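Local coordinates for protein diacylglycerol O-acyltransferase (Marinobacter hydrocarbonoclasticus, PDB 6CHJ) that probably transfers the acyl group of acyl-CoA to diacylglycerol, making triacylglycerol, and is classed as a wax ester synthase as well, at residues Q244-K249 / V421-I426. Sequence-based numbering, arbitrary orientation.
Sequences QSWCLK and VEFGLI
Trp246 and Phe423, diagonal neighbours on one face of an antiparallel strand pair, illustrate how two large rings share the space above a sheet. Phe423 can be followed outward from the backbone. Its CB lies 3.6 Å from Trp246 CZ3, and CG keeps the same neighbour. CD2 makes the closest approach, 3.3 Å to Trp246 CE3 with CZ3 next to it, while CE2 passes the same two carbons, CE3 and CZ3, slightly farther off. The ring planes meet obliquely, at 70°. In both residues CG is anti to the carbonyl carbon (chi1 -80° in each), which lays the indole back along its strand toward Phe423. A face of the indole receives Gln244 CG, 3.6 Å above the plane and offset toward the rim.

Beneath the rings, Gln244 with Phe423 and Trp246 with Val421 form the hydrogen-bonded pairs; Phe423 N to Gln244 O is 2.9 Å and nearly straight at 170°. Strand 239-247 is an outermost strand, within this chain, of a mixed sheet, and 420-428 separates it from 410-417. The pairing joins a strand from the catalytic-domain part of the sequence to one from the C-terminal-domain part of this WS/DGAT enzyme. Helices 262-280 and 437-453 cover the aromatic face, supplying Met269 and Leu442 to both rings. An alanine in place of Phe423 would probably open a gap beside Trp246 CE3 and CZ3 and leave the indole freer to shift.

The other face carries Ser245 and Glu422, a non-hydrogen-bonded pair whose polar ends find partners outside the pair: Ser245 OG bonds to Tyr399 OH, and Glu422 OE2 accepts from Met398 N and Gln420 NE2, Tyr399 and Met398 lying on strand 393-401. Where strand 239-247 turns into helix 248-258, Leu248 CD1 meets Val421 CG2 at 3.6 Å, the two side chains crossing at about a right angle.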
ATOM      1  N   GLN B 244      20.626  -9.857   0.670  1.00 54.73           N
ATOM      2  CA  GLN B 244      21.486 -11.037   0.725  1.00 56.66           C
ATOM      3  C   GLN B 244      22.594 -10.805   1.746  1.00 55.92           C
ATOM      4  O   GLN B 244      22.945  -9.662   2.059  1.00 52.35           O
ATOM      5  CB  GLN B 244      22.088 -11.373  -0.648  1.00 54.42           C
ATOM      6  CG  GLN B 244      22.971 -12.639  -0.718  1.00 58.27           C
ATOM      7  CD  GLN B 244      22.388 -13.852   0.018  1.00 67.07           C
ATOM      8  OE1 GLN B 244      22.380 -13.920   1.260  1.00 66.93           O
ATOM      9  NE2 GLN B 244      21.898 -14.821  -0.756  1.00 67.00           N
ATOM     10  N   SER B 245      23.121 -11.910   2.264  1.00 58.06           N
ATOM     11  CA  SER B 245      24.190 -11.937   3.247  1.00 60.17           C
ATOM     12  C   SER B 245      25.458 -12.486   2.611  1.00 56.77           C
ATOM     13  O   SER B 245      25.402 -13.361   1.740  1.00 56.93           O
ATOM     14  CB  SER B 245      23.814 -12.815   4.450  1.00 62.88           C
ATOM     15  OG  SER B 245      22.844 -12.199   5.286  1.00 58.16           O
ATOM     16  N   TRP B 246      26.603 -11.971   3.060  1.00 56.71           N
ATOM     17  CA  TRP B 246      27.911 -12.475   2.657  1.00 59.49           C
ATOM     18  C   TRP B 246      28.773 -12.673   3.896  1.00 61.53           C
ATOM     19  O   TRP B 246      28.764 -11.833   4.804  1.00 56.85           O
ATOM     20  CB  TRP B 246      28.618 -11.518   1.677  1.00 54.88           C
ATOM     21  CG  TRP B 246      28.149 -11.622   0.242  1.00 52.89           C
ATOM     22  CD1 TRP B 246      28.706 -12.358  -0.735  1.00 52.84           C
ATOM     23  CD2 TRP B 246      27.035 -10.940  -0.357  1.00 53.14           C
ATOM     24  NE1 TRP B 246      28.029 -12.176  -1.920  1.00 54.43           N
ATOM     25  CE2 TRP B 246      26.986 -11.325  -1.707  1.00 50.89           C
ATOM     26  CE3 TRP B 246      26.078 -10.046   0.123  1.00 52.66           C
ATOM     27  CZ2 TRP B 246      26.007 -10.863  -2.589  1.00 54.97           C
ATOM     28  CZ3 TRP B 246      25.102  -9.582  -0.753  1.00 53.20           C
ATOM     29  CH2 TRP B 246      25.072  -9.995  -2.092  1.00 50.14           C
ATOM     30  N   CYS B 247      29.537 -13.768   3.927  1.00 61.25           N
ATOM     31  CA  CYS B 247      30.291 -14.089   5.133  1.00 64.47           C
ATOM     32  C   CYS B 247      31.440 -13.113   5.332  1.00 62.83           C
ATOM     33  O   CYS B 247      32.207 -12.840   4.405  1.00 62.32           O
ATOM     34  CB  CYS B 247      30.842 -15.512   5.093  1.00 69.20           C
ATOM     35  SG  CYS B 247      31.961 -15.777   6.506  1.00 81.28           S
ATOM     36  N   LEU B 248      31.580 -12.624   6.564  1.00 66.10           N
ATOM     37  CA  LEU B 248      32.589 -11.615   6.879  1.00 66.74           C
ATOM     38  C   LEU B 248      34.014 -12.126   6.633  1.00 69.89           C
ATOM     39  O   LEU B 248      34.801 -11.469   5.938  1.00 68.65           O
ATOM     40  CB  LEU B 248      32.420 -11.171   8.331  1.00 67.12           C
ATOM     41  CG  LEU B 248      32.889  -9.794   8.766  1.00 68.49           C
ATOM     42  CD1 LEU B 248      32.772  -8.793   7.624  1.00 71.25           C
ATOM     43  CD2 LEU B 248      32.088  -9.349   9.987  1.00 66.55           C
ATOM     44  N   LYS B 249      34.379 -13.288   7.197  1.00 68.39           N
ATOM     45  CA  LYS B 249      35.778 -13.715   7.078  1.00 72.23           C
ATOM     46  C   LYS B 249      36.143 -14.026   5.639  1.00 70.17           C
ATOM     47  O   LYS B 249      37.305 -13.855   5.242  1.00 67.49           O
ATOM     48  CB  LYS B 249      36.094 -14.916   7.989  1.00 66.92           C
ATOM     49  CG  LYS B 249      37.457 -15.604   7.653  1.00 81.41           C
ATOM     50  CD  LYS B 249      38.690 -14.636   7.737  1.00 75.13           C
ATOM     51  CE  LYS B 249      39.885 -15.138   6.887  1.00 74.05           C
ATOM     52  NZ  LYS B 249      40.981 -14.129   6.706  1.00 82.84           N
ATOM     53  N   VAL B 421      27.890  -9.735   6.532  1.00 58.70           N
ATOM     54  CA  VAL B 421      27.584  -8.372   6.108  1.00 60.05           C
ATOM     55  C   VAL B 421      26.309  -8.433   5.274  1.00 54.03           C
ATOM     56  O   VAL B 421      26.162  -9.311   4.410  1.00 50.28           O
ATOM     57  CB  VAL B 421      28.765  -7.736   5.334  1.00 53.62           C
ATOM     58  CG1 VAL B 421      28.319  -6.570   4.480  1.00 55.50           C
ATOM     59  CG2 VAL B 421      29.828  -7.258   6.315  1.00 60.93           C
ATOM     60  N   GLU B 422      25.380  -7.523   5.551  1.00 50.37           N
ATOM     61  CA  GLU B 422      24.021  -7.606   5.026  1.00 53.83           C
ATOM     62  C   GLU B 422      23.788  -6.505   4.002  1.00 54.75           C
ATOM     63  O   GLU B 422      24.020  -5.323   4.296  1.00 52.92           O
ATOM     64  CB  GLU B 422      23.015  -7.476   6.168  1.00 62.12           C
ATOM     65  CG  GLU B 422      23.416  -8.281   7.392  1.00 60.71           C
ATOM     66  CD  GLU B 422      23.003  -9.721   7.245  1.00 59.61           C
ATOM     67  OE1 GLU B 422      23.533 -10.389   6.335  1.00 62.89           O
ATOM     68  OE2 GLU B 422      22.150 -10.185   8.023  1.00 62.98           O
ATOM     69  N   PHE B 423      23.337  -6.889   2.809  1.00 47.74           N
ATOM     70  CA  PHE B 423      23.100  -5.943   1.724  1.00 52.95           C
ATOM     71  C   PHE B 423      21.602  -5.766   1.536  1.00 54.80           C
ATOM     72  O   PHE B 423      20.898  -6.744   1.267  1.00 54.53           O
ATOM     73  CB  PHE B 423      23.720  -6.417   0.407  1.00 52.45           C
ATOM     74  CG  PHE B 423      25.195  -6.158   0.286  1.00 53.86           C
ATOM     75  CD1 PHE B 423      25.674  -5.215  -0.617  1.00 57.03           C
ATOM     76  CD2 PHE B 423      26.110  -6.887   1.046  1.00 54.40           C
ATOM     77  CE1 PHE B 423      27.045  -4.991  -0.763  1.00 57.46           C
ATOM     78  CE2 PHE B 423      27.485  -6.671   0.909  1.00 56.21           C
ATOM     79  CZ  PHE B 423      27.950  -5.732   0.001  1.00 59.13           C
ATOM     80  N   GLY B 424      21.124  -4.522   1.658  1.00 51.63           N
ATOM     81  CA  GLY B 424      19.766  -4.194   1.267  1.00 46.28           C
ATOM     82  C   GLY B 424      19.713  -3.216   0.106  1.00 48.33           C
ATOM     83  O   GLY B 424      20.065  -2.041   0.264  1.00 47.01           O
ATOM     84  N   LEU B 425      19.271  -3.687  -1.060  1.00 44.99           N
ATOM     85  CA  LEU B 425      19.118  -2.880  -2.261  1.00 40.06           C
ATOM     86  C   LEU B 425      17.628  -2.646  -2.503  1.00 50.89           C
ATOM     87  O   LEU B 425      16.878  -3.603  -2.731  1.00 48.03           O
ATOM     88  CB  LEU B 425      19.747  -3.575  -3.468  1.00 42.70           C
ATOM     89  CG  LEU B 425      21.147  -4.191  -3.271  1.00 53.27           C
ATOM     90  CD1 LEU B 425      21.731  -4.645  -4.586  1.00 50.40           C
ATOM     91  CD2 LEU B 425      22.096  -3.232  -2.598  1.00 51.33           C
ATOM     92  N   ILE B 426      17.198  -1.381  -2.458  1.00 51.21           N
ATOM     93  CA  ILE B 426      15.814  -1.000  -2.741  1.00 49.11           C
ATOM     94  C   ILE B 426      15.810  -0.066  -3.948  1.00 49.72           C
ATOM     95  O   ILE B 426      16.610   0.876  -4.019  1.00 48.25           O
ATOM     96  CB  ILE B 426      15.133  -0.345  -1.523  1.00 43.62           C
ATOM     97  CG1 ILE B 426      13.643  -0.133  -1.789  1.00 45.26           C
ATOM     98  CG2 ILE B 426      15.835   0.945  -1.111  1.00 44.22           C
ATOM     99  CD1 ILE B 426      12.813  -1.357  -1.547  1.00 43.31           C
TER